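PDB 3HPY: catechol 2,3-dioxygenase from Pseudomonas sp. KL28, which probably catalyses the iron-dependent extradiol ring cleavage of catechol by O2, giving (2Z,4E)-2-hydroxy-6-oxohexa-2,4-dienoate. Local coordinates for residues H154-G159 and A204-P209; Q13-N18 and G65-G70; Y89-T94 and Q166-E171; V178-S183 and Y279-W284. One frame throughout, in Å; residues are numbered along the deposited sequence.

Contact 1 (H154-G159 and A204-P209); sequences HCLLYG and AFVEYP. With FE (Fe (III) ion), chain I; MCT (4-methylcatechol), chain J.
The first and fourth strands of a βαβββ module, the building unit of the vicinal oxygen chelate fold, run side by side here in parallel and carry part of the iron site. A ladder of backbone hydrogen bonds zips residues 154-159 to 204-209; its shortest rung runs from Leu157 N to Ala204 O at 2.9 Å. On the face shared by Leu156, Tyr158, Ala204 and Val206, Leu156 packs its CG against the small Ala204 CB, with CG standing anti to the backbone N (chi1 -168°). One prong of its fork, CD2, presses on Val206 CG2 at 3.5 Å, a tight methyl-methyl fit, while the other, CD1, reaches 3.8 Å from O3 of the bound 4-methylcatechol. Next along, the branched knob of Val206 lies against the flat face of Tyr158, with CB 3.6 Å from the ring centroid in a CH-pi contact. The same tyrosine turns its edge into the face of Tyr208, a T-shaped pair with planes at 71° and centroids 5.2 Å apart. The reverse face of the sheet repeats the theme: Leu157 CD2 lies over the face of the Phe205 ring in a CH-pi contact, 4.0 Å from its centroid. At the iron end of the pair, His154 takes the crowded position between backbone N and carbonyl carbon, which lifts its imidazole toward the metal. With His216 and Glu267 completing the protein ligands and both catechol oxygens bound, His154 NE2 coordinates the iron at 2.4 Å.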
# COMPACT_ATOMS: atom_id res chain seq x y z
N HIS C 154 -20.88 5.15 -7.52
CA HIS C 154 -22.09 5.86 -7.14
C HIS C 154 -21.99 7.30 -7.60
O HIS C 154 -21.15 7.66 -8.42
CB HIS C 154 -22.23 5.88 -5.62
CG HIS C 154 -21.10 6.56 -4.91
ND1 HIS C 154 -19.90 5.93 -4.65
CD2 HIS C 154 -20.98 7.81 -4.40
CE1 HIS C 154 -19.10 6.75 -4.00
NE2 HIS C 154 -19.73 7.90 -3.84
N CYS C 155 -22.89 8.13 -7.06
CA CYS C 155 -22.91 9.55 -7.36
C CYS C 155 -23.58 10.20 -6.16
O CYS C 155 -24.27 9.53 -5.38
CB CYS C 155 -23.69 9.85 -8.64
SG CYS C 155 -25.50 9.73 -8.50
N LEU C 156 -23.36 11.49 -5.99
CA LEU C 156 -23.96 12.21 -4.88
C LEU C 156 -24.75 13.36 -5.49
O LEU C 156 -24.19 14.21 -6.18
CB LEU C 156 -22.87 12.73 -3.94
CG LEU C 156 -23.26 13.27 -2.57
CD1 LEU C 156 -22.01 13.49 -1.73
CD2 LEU C 156 -24.03 14.56 -2.71
N LEU C 157 -26.05 13.37 -5.24
CA LEU C 157 -26.93 14.41 -5.76
C LEU C 157 -27.33 15.41 -4.71
O LEU C 157 -27.43 15.09 -3.52
CB LEU C 157 -28.20 13.79 -6.36
CG LEU C 157 -28.07 12.73 -7.45
CD1 LEU C 157 -26.86 13.01 -8.33
CD2 LEU C 157 -27.96 11.38 -6.79
N TYR C 158 -27.58 16.63 -5.16
CA TYR C 158 -28.01 17.73 -4.31
C TYR C 158 -29.37 18.21 -4.78
O TYR C 158 -29.53 18.59 -5.93
CB TYR C 158 -27.02 18.89 -4.38
CG TYR C 158 -26.00 18.89 -3.28
CD1 TYR C 158 -25.12 17.82 -3.12
CD2 TYR C 158 -25.89 19.97 -2.41
CE1 TYR C 158 -24.14 17.83 -2.13
CE2 TYR C 158 -24.92 19.99 -1.40
CZ TYR C 158 -24.05 18.92 -1.27
OH TYR C 158 -23.08 18.93 -0.30
N GLY C 159 -30.34 18.17 -3.89
CA GLY C 159 -31.67 18.61 -4.25
C GLY C 159 -32.52 18.67 -3.01
O GLY C 159 -32.13 18.14 -1.97
N ALA C 204 -26.00 8.67 -2.93
CA ALA C 204 -26.19 9.52 -1.75
C ALA C 204 -26.84 10.84 -2.15
O ALA C 204 -26.74 11.25 -3.31
CB ALA C 204 -24.86 9.79 -1.05
N PHE C 205 -27.51 11.47 -1.19
CA PHE C 205 -28.20 12.75 -1.40
C PHE C 205 -27.93 13.70 -0.24
O PHE C 205 -27.82 13.29 0.92
CB PHE C 205 -29.72 12.57 -1.50
CG PHE C 205 -30.19 11.82 -2.71
CD1 PHE C 205 -30.28 10.43 -2.71
CD2 PHE C 205 -30.56 12.51 -3.86
CE1 PHE C 205 -30.72 9.74 -3.83
CE2 PHE C 205 -31.01 11.83 -4.99
CZ PHE C 205 -31.09 10.44 -4.97
N VAL C 206 -27.82 14.99 -0.56
CA VAL C 206 -27.59 16.00 0.45
C VAL C 206 -28.66 17.08 0.28
O VAL C 206 -28.91 17.53 -0.84
CB VAL C 206 -26.19 16.62 0.32
CG1 VAL C 206 -25.98 17.66 1.40
CG2 VAL C 206 -25.14 15.54 0.44
N GLU C 207 -29.30 17.46 1.38
CA GLU C 207 -30.36 18.47 1.36
C GLU C 207 -29.84 19.75 0.72
O GLU C 207 -28.83 20.29 1.15
CB GLU C 207 -30.84 18.77 2.78
CG GLU C 207 -32.12 19.60 2.85
CD GLU C 207 -33.36 18.82 2.44
OE1 GLU C 207 -33.60 17.73 3.01
OE2 GLU C 207 -34.12 19.29 1.56
N TYR C 208 -30.55 20.23 -0.30
CA TYR C 208 -30.13 21.44 -0.99
C TYR C 208 -31.33 22.15 -1.61
O TYR C 208 -32.19 21.52 -2.21
CB TYR C 208 -29.13 21.08 -2.08
CG TYR C 208 -28.36 22.25 -2.63
CD1 TYR C 208 -27.55 23.02 -1.80
CD2 TYR C 208 -28.42 22.56 -3.99
CE1 TYR C 208 -26.80 24.08 -2.31
CE2 TYR C 208 -27.67 23.62 -4.51
CZ TYR C 208 -26.87 24.37 -3.67
OH TYR C 208 -26.12 25.41 -4.19
N PRO C 209 -31.40 23.49 -1.46
CA PRO C 209 -32.50 24.30 -2.00
C PRO C 209 -32.70 24.15 -3.51
O PRO C 209 -33.84 24.14 -3.98
CB PRO C 209 -32.09 25.72 -1.61
CG PRO C 209 -31.38 25.51 -0.32
CD PRO C 209 -30.52 24.30 -0.61
FE FE I . -18.62 9.94 -3.31
C1 MCT J . -18.96 11.46 1.49
C2 MCT J . -19.06 11.89 0.15
C3 MCT J . -18.82 10.96 -0.89
O3 MCT J . -18.91 11.36 -2.16
C4 MCT J . -18.49 9.61 -0.60
O4 MCT J . -18.27 8.73 -1.62
C5 MCT J . -18.40 9.18 0.75
C6 MCT J . -18.64 10.12 1.79
C MCT J . -19.21 12.44 2.59

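Contact 2 (Q13-N18 and G65-G70); sequences QVRVLN and GIDFFG
Gln13 lies along the ring of Phe68, its CB set over the ring centre at 3.4 Å from the centroid in a CH-pi contact. Both side chains point the same way, and the glutamine amide stands almost upright on the ring, the planes 87° apart. Gln13 CG is anti to the backbone N and the chain bends at chi2 (95°), so OE1 ends near the ring; Arg42 is its main polar partner. A classic beta bulge underlies this pairing, since Asp67 and Phe68 both face Gln13: Asp67 N donates to Gln13 O at 2.7 Å, and Gln13 N to Phe68 O at 2.9 Å. The bulge brings Asp67 within range of Arg15, whose NH1 bridges to Asp67 OD1 at 2.8 Å with the guanidinium and carboxylate planes only 24° apart. One guanidinium face lies over the backbone of Gly65 and Ile66, and Gly65 O receives Arg15 N at 3.0 Å. Arg59 gives Asp67 OD1 a second salt bridge, so two positive groups share that oxygen. The pair thus joins antiparallel strands 9-16 and 65-73 in the middle of the N-terminal sheet, with parallel strand 56-60 flanking the former and parallel strand 117-121 the latter.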
# COMPACT_ATOMS: atom_id res chain seq x y z
N GLN C 13 -25.43 9.97 -17.22
CA GLN C 13 -25.38 10.80 -18.41
C GLN C 13 -25.04 12.22 -17.97
O GLN C 13 -25.85 12.89 -17.33
CB GLN C 13 -26.73 10.80 -19.15
CG GLN C 13 -26.75 11.72 -20.37
CD GLN C 13 -26.43 11.00 -21.67
OE1 GLN C 13 -27.31 10.42 -22.30
NE2 GLN C 13 -25.16 11.03 -22.07
N VAL C 14 -23.82 12.64 -18.30
CA VAL C 14 -23.31 13.96 -17.93
C VAL C 14 -23.00 14.78 -19.18
O VAL C 14 -22.55 14.26 -20.20
CB VAL C 14 -22.02 13.82 -17.06
CG1 VAL C 14 -21.45 15.19 -16.74
CG2 VAL C 14 -22.34 13.08 -15.78
N ARG C 15 -23.25 16.08 -19.08
CA ARG C 15 -23.01 17.00 -20.18
C ARG C 15 -21.77 17.86 -19.97
O ARG C 15 -21.53 18.36 -18.88
CB ARG C 15 -24.24 17.89 -20.36
CG ARG C 15 -24.91 18.30 -19.05
CD ARG C 15 -26.06 19.27 -19.32
NE ARG C 15 -26.52 19.96 -18.12
CZ ARG C 15 -27.40 19.47 -17.25
NH1 ARG C 15 -27.93 18.27 -17.43
NH2 ARG C 15 -27.74 20.19 -16.19
N VAL C 16 -20.96 18.00 -21.01
CA VAL C 16 -19.75 18.80 -20.93
C VAL C 16 -19.82 19.96 -21.93
O VAL C 16 -20.49 19.85 -22.96
CB VAL C 16 -18.49 17.96 -21.23
CG1 VAL C 16 -18.22 16.98 -20.10
CG2 VAL C 16 -18.67 17.21 -22.53
N LEU C 17 -19.15 21.06 -21.61
CA LEU C 17 -19.13 22.24 -22.47
C LEU C 17 -18.38 21.97 -23.78
O LEU C 17 -18.79 22.45 -24.84
CB LEU C 17 -18.47 23.40 -21.74
CG LEU C 17 -18.93 23.67 -20.30
CD1 LEU C 17 -18.05 24.73 -19.65
CD2 LEU C 17 -20.38 24.12 -20.30
N ASN C 18 -17.28 21.22 -23.70
CA ASN C 18 -16.49 20.89 -24.88
C ASN C 18 -16.34 19.38 -24.98
O ASN C 18 -15.58 18.76 -24.24
CB ASN C 18 -15.10 21.54 -24.81
CG ASN C 18 -14.32 21.41 -26.11
OD1 ASN C 18 -14.14 20.31 -26.64
ND2 ASN C 18 -13.86 22.53 -26.63
N GLY C 65 -23.35 19.44 -15.87
CA GLY C 65 -24.22 18.79 -14.91
C GLY C 65 -24.64 17.40 -15.34
O GLY C 65 -24.06 16.84 -16.27
N ILE C 66 -25.65 16.86 -14.69
CA ILE C 66 -26.13 15.52 -15.02
C ILE C 66 -27.53 15.51 -15.63
O ILE C 66 -28.42 16.19 -15.15
CB ILE C 66 -26.13 14.61 -13.77
CG1 ILE C 66 -26.61 13.21 -14.16
CG2 ILE C 66 -27.04 15.21 -12.70
CD1 ILE C 66 -26.44 12.19 -13.06
N ASP C 67 -27.71 14.73 -16.69
CA ASP C 67 -29.02 14.61 -17.31
C ASP C 67 -29.81 13.58 -16.51
O ASP C 67 -30.92 13.83 -16.07
CB ASP C 67 -28.91 14.16 -18.77
CG ASP C 67 -28.22 15.18 -19.66
OD1 ASP C 67 -28.40 16.39 -19.41
OD2 ASP C 67 -27.51 14.77 -20.61
N PHE C 68 -29.20 12.41 -16.31
CA PHE C 68 -29.86 11.35 -15.57
C PHE C 68 -28.88 10.30 -15.05
O PHE C 68 -27.74 10.21 -15.51
CB PHE C 68 -30.93 10.69 -16.46
CG PHE C 68 -30.40 10.18 -17.76
CD1 PHE C 68 -29.84 8.90 -17.84
CD2 PHE C 68 -30.48 10.96 -18.92
CE1 PHE C 68 -29.36 8.41 -19.06
CE2 PHE C 68 -30.00 10.47 -20.14
CZ PHE C 68 -29.44 9.19 -20.21
N PHE C 69 -29.35 9.52 -14.08
CA PHE C 69 -28.54 8.47 -13.46
C PHE C 69 -29.35 7.18 -13.45
O PHE C 69 -30.44 7.12 -12.88
CB PHE C 69 -28.19 8.88 -12.03
CG PHE C 69 -27.13 8.03 -11.40
CD1 PHE C 69 -27.46 7.15 -10.37
CD2 PHE C 69 -25.81 8.11 -11.82
CE1 PHE C 69 -26.48 6.37 -9.77
CE2 PHE C 69 -24.83 7.33 -11.22
CZ PHE C 69 -25.16 6.46 -10.19
N GLY C 70 -28.81 6.13 -14.07
CA GLY C 70 -29.53 4.87 -14.13
C GLY C 70 -29.00 3.73 -13.29
O GLY C 70 -27.83 3.69 -12.94

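Contact 3 (Y89-T94 and Q166-E171); sequences YGLTTT and QKIFTE
This is a small surface contact between the two halves of the chain, in which the end of helix 76-89 and the turn after it lean on the last turns of helix 162-171. Tyr89 reaches toward helix 162-171, its CG anti to the backbone N (chi1 -167°). Its CE2 lies 3.6 Å from Ile168 CG1, the two side chains crossing obliquely. Beyond the ring, the Tyr89 hydroxyl accepts a hydrogen bond from the Lys167 ammonium, NZ to OH 3.2 Å. Lys167 doubles back at chi3 and chi4 to bring NZ there, crossing the tyrosine at about a right angle and approaching close to the ring plane; its CB also rests against the hydroxyl. Leu91 completes the apolar part by meeting Ile168 tip to tip, CD1 at 3.8 Å from Ile168 CG2. Between Tyr89 and Leu91, Gly90 with its positive phi (116°) closes helix 76-89 in a Schellman motif. The Lys167-Tyr89 bond flanks the apolar contacts of Ile168. Around it, Leu112 and Leu173 from loops extend the cover on Ile168, Leu86 of helix 76-89 supports Leu91, and Phe169 on the same helix as Ile168 packs on Leu194 of strand 189-195.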
# COMPACT_ATOMS: atom_id res chain seq x y z
N TYR C 89 -47.05 3.88 -6.12
CA TYR C 89 -46.56 4.80 -5.09
C TYR C 89 -47.03 6.21 -5.41
O TYR C 89 -47.14 7.05 -4.52
CB TYR C 89 -45.02 4.79 -5.06
CG TYR C 89 -44.43 5.47 -3.83
CD1 TYR C 89 -44.48 4.85 -2.58
CD2 TYR C 89 -43.83 6.73 -3.92
CE1 TYR C 89 -43.96 5.47 -1.44
CE2 TYR C 89 -43.31 7.36 -2.79
CZ TYR C 89 -43.38 6.73 -1.55
OH TYR C 89 -42.87 7.36 -0.44
N GLY C 90 -47.29 6.47 -6.68
CA GLY C 90 -47.76 7.79 -7.08
C GLY C 90 -46.82 8.55 -8.01
O GLY C 90 -47.12 9.68 -8.40
N LEU C 91 -45.70 7.94 -8.37
CA LEU C 91 -44.73 8.59 -9.24
C LEU C 91 -45.09 8.33 -10.70
O LEU C 91 -45.55 7.25 -11.06
CB LEU C 91 -43.32 8.07 -8.96
CG LEU C 91 -42.71 8.40 -7.59
CD1 LEU C 91 -41.43 7.62 -7.39
CD2 LEU C 91 -42.45 9.89 -7.49
N THR C 92 -44.88 9.34 -11.54
CA THR C 92 -45.17 9.19 -12.96
C THR C 92 -43.90 8.65 -13.61
O THR C 92 -42.81 9.17 -13.39
CB THR C 92 -45.53 10.53 -13.59
OG1 THR C 92 -46.54 11.17 -12.79
CG2 THR C 92 -46.06 10.32 -15.00
N THR C 93 -44.06 7.61 -14.43
CA THR C 93 -42.91 7.00 -15.09
C THR C 93 -42.96 7.15 -16.61
O THR C 93 -44.04 7.21 -17.21
CB THR C 93 -42.80 5.50 -14.75
OG1 THR C 93 -43.88 4.78 -15.34
CG2 THR C 93 -42.82 5.30 -13.25
N THR C 94 -41.78 7.19 -17.21
CA THR C 94 -41.63 7.31 -18.65
C THR C 94 -40.85 6.10 -19.15
O THR C 94 -39.77 5.80 -18.63
CB THR C 94 -40.85 8.58 -19.02
OG1 THR C 94 -41.39 9.70 -18.31
CG2 THR C 94 -40.93 8.83 -20.52
N GLN C 166 -35.57 9.56 0.21
CA GLN C 166 -35.23 8.39 0.99
C GLN C 166 -36.37 7.37 0.95
O GLN C 166 -36.15 6.19 0.65
CB GLN C 166 -34.90 8.79 2.43
CG GLN C 166 -34.77 7.62 3.39
CD GLN C 166 -34.11 7.98 4.71
OE1 GLN C 166 -34.24 9.11 5.19
NE2 GLN C 166 -33.42 7.02 5.31
N LYS C 167 -37.59 7.82 1.25
CA LYS C 167 -38.76 6.95 1.26
C LYS C 167 -38.88 6.14 -0.02
O LYS C 167 -39.11 4.93 0.03
CB LYS C 167 -40.05 7.77 1.45
CG LYS C 167 -40.14 8.52 2.77
CD LYS C 167 -41.53 9.15 2.98
CE LYS C 167 -41.75 10.44 2.18
NZ LYS C 167 -41.97 10.24 0.71
N ILE C 168 -38.75 6.80 -1.16
CA ILE C 168 -38.87 6.11 -2.43
C ILE C 168 -37.77 5.06 -2.56
O ILE C 168 -38.02 3.93 -3.00
CB ILE C 168 -38.76 7.08 -3.61
CG1 ILE C 168 -39.84 8.15 -3.50
CG2 ILE C 168 -38.89 6.33 -4.92
CD1 ILE C 168 -39.65 9.29 -4.46
N PHE C 169 -36.55 5.43 -2.19
CA PHE C 169 -35.45 4.49 -2.28
C PHE C 169 -35.57 3.31 -1.32
O PHE C 169 -35.36 2.17 -1.73
CB PHE C 169 -34.10 5.19 -2.06
CG PHE C 169 -33.54 5.79 -3.31
CD1 PHE C 169 -33.93 7.06 -3.73
CD2 PHE C 169 -32.69 5.05 -4.13
CE1 PHE C 169 -33.48 7.58 -4.94
CE2 PHE C 169 -32.23 5.56 -5.34
CZ PHE C 169 -32.62 6.83 -5.75
N THR C 170 -35.91 3.57 -0.06
CA THR C 170 -36.01 2.50 0.93
C THR C 170 -37.35 1.77 0.96
O THR C 170 -37.41 0.61 1.38
CB THR C 170 -35.70 2.99 2.38
OG1 THR C 170 -36.77 3.82 2.86
CG2 THR C 170 -34.39 3.77 2.41
N GLU C 171 -38.43 2.42 0.53
CA GLU C 171 -39.72 1.76 0.55
C GLU C 171 -40.14 1.23 -0.82
O GLU C 171 -41.02 0.38 -0.91
CB GLU C 171 -40.79 2.69 1.11
CG GLU C 171 -40.50 3.13 2.53
CD GLU C 171 -41.70 3.74 3.22
OE1 GLU C 171 -42.40 4.58 2.61
OE2 GLU C 171 -41.95 3.39 4.40

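Contact 4 (V178-S183 and Y279-W284); sequences VERVLS and YEPLSW
Val178 O is the best-held polar atom between residues 178-183 and 279-284, gripped by two hydrogen bonds and a third, softer contact. Leu282 N donates to it at 3.0 Å from above the carbonyl plane, a water that also donates to Glu280 O takes a second position, and Pro281 CA-H closes in beside them. From there the strands run parallel, tied by backbone bonds that finish with Leu182 N to Trp284 O at 2.7 Å, almost along the C=O axis. One face bears Arg180, extended from CG to NE, whose NE meets Ser283 OG at 3.1 Å. That bond is nearly straight (177°) and lies in the guanidinium plane, while Pro281 CG sits over one face of the same group, toward its rim. Nearby, Leu182 CD1 is pressed to 3.4 Å from Ser283 CB. On the other face, Glu179 lies alongside the Trp284 ring with carboxylate and indole planes 17° apart. Its OE1 takes a weak, bent bond from the indole NE1 at 2.8 Å, and its CG packs against Leu282 CB. OE2, the other oxygen, is hydrogen-bonded to Tyr273 OH and to the backbone N of Thr251, a residue of the 4-methylcatechol pocket. A neighbouring subunit also reaches this edge, its Arg51 bonding to Glu280 O. The N-H groups of Trp284 and Thr251 would favour the ionised form of the buried Glu179, and through Thr251 it would tie this short parallel pair to the wall of the substrate pocket.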
# COMPACT_ATOMS: atom_id res chain seq x y z
N VAL C 178 -27.37 3.47 5.09
CA VAL C 178 -26.13 2.95 5.65
C VAL C 178 -25.61 4.01 6.61
O VAL C 178 -25.22 3.70 7.73
CB VAL C 178 -25.08 2.68 4.55
CG1 VAL C 178 -23.84 2.10 5.19
CG2 VAL C 178 -25.64 1.71 3.50
N GLU C 179 -25.63 5.26 6.17
CA GLU C 179 -25.17 6.35 7.03
C GLU C 179 -25.92 7.66 6.78
O GLU C 179 -26.44 7.90 5.68
CB GLU C 179 -23.67 6.61 6.84
CG GLU C 179 -22.76 5.67 7.60
CD GLU C 179 -21.34 6.21 7.65
OE1 GLU C 179 -21.18 7.39 8.00
OE2 GLU C 179 -20.40 5.45 7.34
N ARG C 180 -25.96 8.50 7.80
CA ARG C 180 -26.63 9.79 7.67
C ARG C 180 -25.98 10.90 8.46
O ARG C 180 -25.36 10.68 9.51
CB ARG C 180 -28.10 9.67 8.08
CG ARG C 180 -28.31 9.31 9.54
CD ARG C 180 -29.75 8.89 9.78
NE ARG C 180 -29.85 8.09 11.00
CZ ARG C 180 -30.91 7.36 11.35
NH1 ARG C 180 -31.98 7.33 10.57
NH2 ARG C 180 -30.87 6.66 12.47
N VAL C 181 -26.13 12.11 7.95
CA VAL C 181 -25.60 13.28 8.62
C VAL C 181 -26.79 14.01 9.25
O VAL C 181 -27.65 14.52 8.53
CB VAL C 181 -24.88 14.20 7.62
CG1 VAL C 181 -24.53 15.52 8.28
CG2 VAL C 181 -23.62 13.51 7.12
N LEU C 182 -26.83 14.03 10.58
CA LEU C 182 -27.91 14.69 11.31
C LEU C 182 -27.76 16.20 11.21
O LEU C 182 -26.69 16.75 11.51
CB LEU C 182 -27.91 14.30 12.79
CG LEU C 182 -28.58 12.99 13.23
CD1 LEU C 182 -27.99 11.82 12.48
CD2 LEU C 182 -28.39 12.81 14.73
N SER C 183 -28.82 16.87 10.79
CA SER C 183 -28.80 18.33 10.68
C SER C 183 -28.90 18.90 12.10
O SER C 183 -29.21 18.18 13.04
CB SER C 183 -29.98 18.80 9.83
OG SER C 183 -31.22 18.41 10.41
N TYR C 279 -28.25 -4.38 8.93
CA TYR C 279 -27.48 -3.45 9.75
C TYR C 279 -28.20 -2.15 10.07
O TYR C 279 -29.00 -1.66 9.28
CB TYR C 279 -26.15 -3.10 9.06
CG TYR C 279 -25.07 -4.17 9.16
CD1 TYR C 279 -23.77 -3.89 8.76
CD2 TYR C 279 -25.35 -5.43 9.68
CE1 TYR C 279 -22.75 -4.85 8.88
CE2 TYR C 279 -24.35 -6.39 9.80
CZ TYR C 279 -23.05 -6.10 9.40
OH TYR C 279 -22.05 -7.04 9.56
N GLU C 280 -27.90 -1.59 11.24
CA GLU C 280 -28.48 -0.32 11.66
C GLU C 280 -27.59 0.80 11.12
O GLU C 280 -26.36 0.70 11.16
CB GLU C 280 -28.55 -0.27 13.19
CG GLU C 280 -29.79 -0.95 13.73
CD GLU C 280 -31.00 -0.07 13.57
OE1 GLU C 280 -31.10 0.91 14.34
OE2 GLU C 280 -31.84 -0.35 12.68
N PRO C 281 -28.20 1.88 10.61
CA PRO C 281 -27.43 3.00 10.06
C PRO C 281 -26.55 3.74 11.08
O PRO C 281 -26.86 3.77 12.26
CB PRO C 281 -28.51 3.90 9.46
CG PRO C 281 -29.67 3.69 10.39
CD PRO C 281 -29.65 2.19 10.63
N LEU C 282 -25.44 4.30 10.61
CA LEU C 282 -24.54 5.05 11.49
C LEU C 282 -24.92 6.52 11.36
O LEU C 282 -25.39 6.95 10.30
CB LEU C 282 -23.08 4.86 11.07
CG LEU C 282 -22.60 3.40 11.02
CD1 LEU C 282 -21.16 3.36 10.52
CD2 LEU C 282 -22.71 2.79 12.41
N SER C 283 -24.70 7.31 12.40
CA SER C 283 -25.06 8.72 12.33
C SER C 283 -23.91 9.66 12.70
O SER C 283 -23.06 9.34 13.53
CB SER C 283 -26.24 9.00 13.26
OG SER C 283 -27.36 8.21 12.92
N TRP C 284 -23.91 10.82 12.06
CA TRP C 284 -22.91 11.84 12.33
C TRP C 284 -23.64 13.12 12.74
O TRP C 284 -24.63 13.48 12.12
CB TRP C 284 -22.04 12.10 11.09
CG TRP C 284 -21.10 10.98 10.78
CD1 TRP C 284 -21.41 9.77 10.22
CD2 TRP C 284 -19.70 10.94 11.06
NE1 TRP C 284 -20.29 8.98 10.15
CE2 TRP C 284 -19.23 9.67 10.65
CE3 TRP C 284 -18.79 11.85 11.63
CZ2 TRP C 284 -17.88 9.29 10.79
CZ3 TRP C 284 -17.45 11.47 11.76
CH2 TRP C 284 -17.02 10.20 11.35
O HOH W 1 -24.38 1.05 8.87

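How the contacts relate
Contact 1 holds the iron ligand His154, and the other three have their centres 15 to 16 Å away. Contact 4 belongs to the same curled sheet; its centre is 15 Å from that of contact 1, yet the Val181 side chain comes about 6 Å from the bound 4-methylcatechol. Contact 2, in the N-terminal sheet, stays about 13 Å from the iron at the Ile66 side chain, but touches contact 1 through Phe69 CE2 and Cys155 SG, 3.7 Å apart. Contact 3 bridges the two halves far from the site and meets contact 1 where Phe169 CE1 packs on Phe205 CE1 at 3.7 Å. Contacts 2 and 4 sit on opposite sides of the chain's centre, their own centres 29 Å apart.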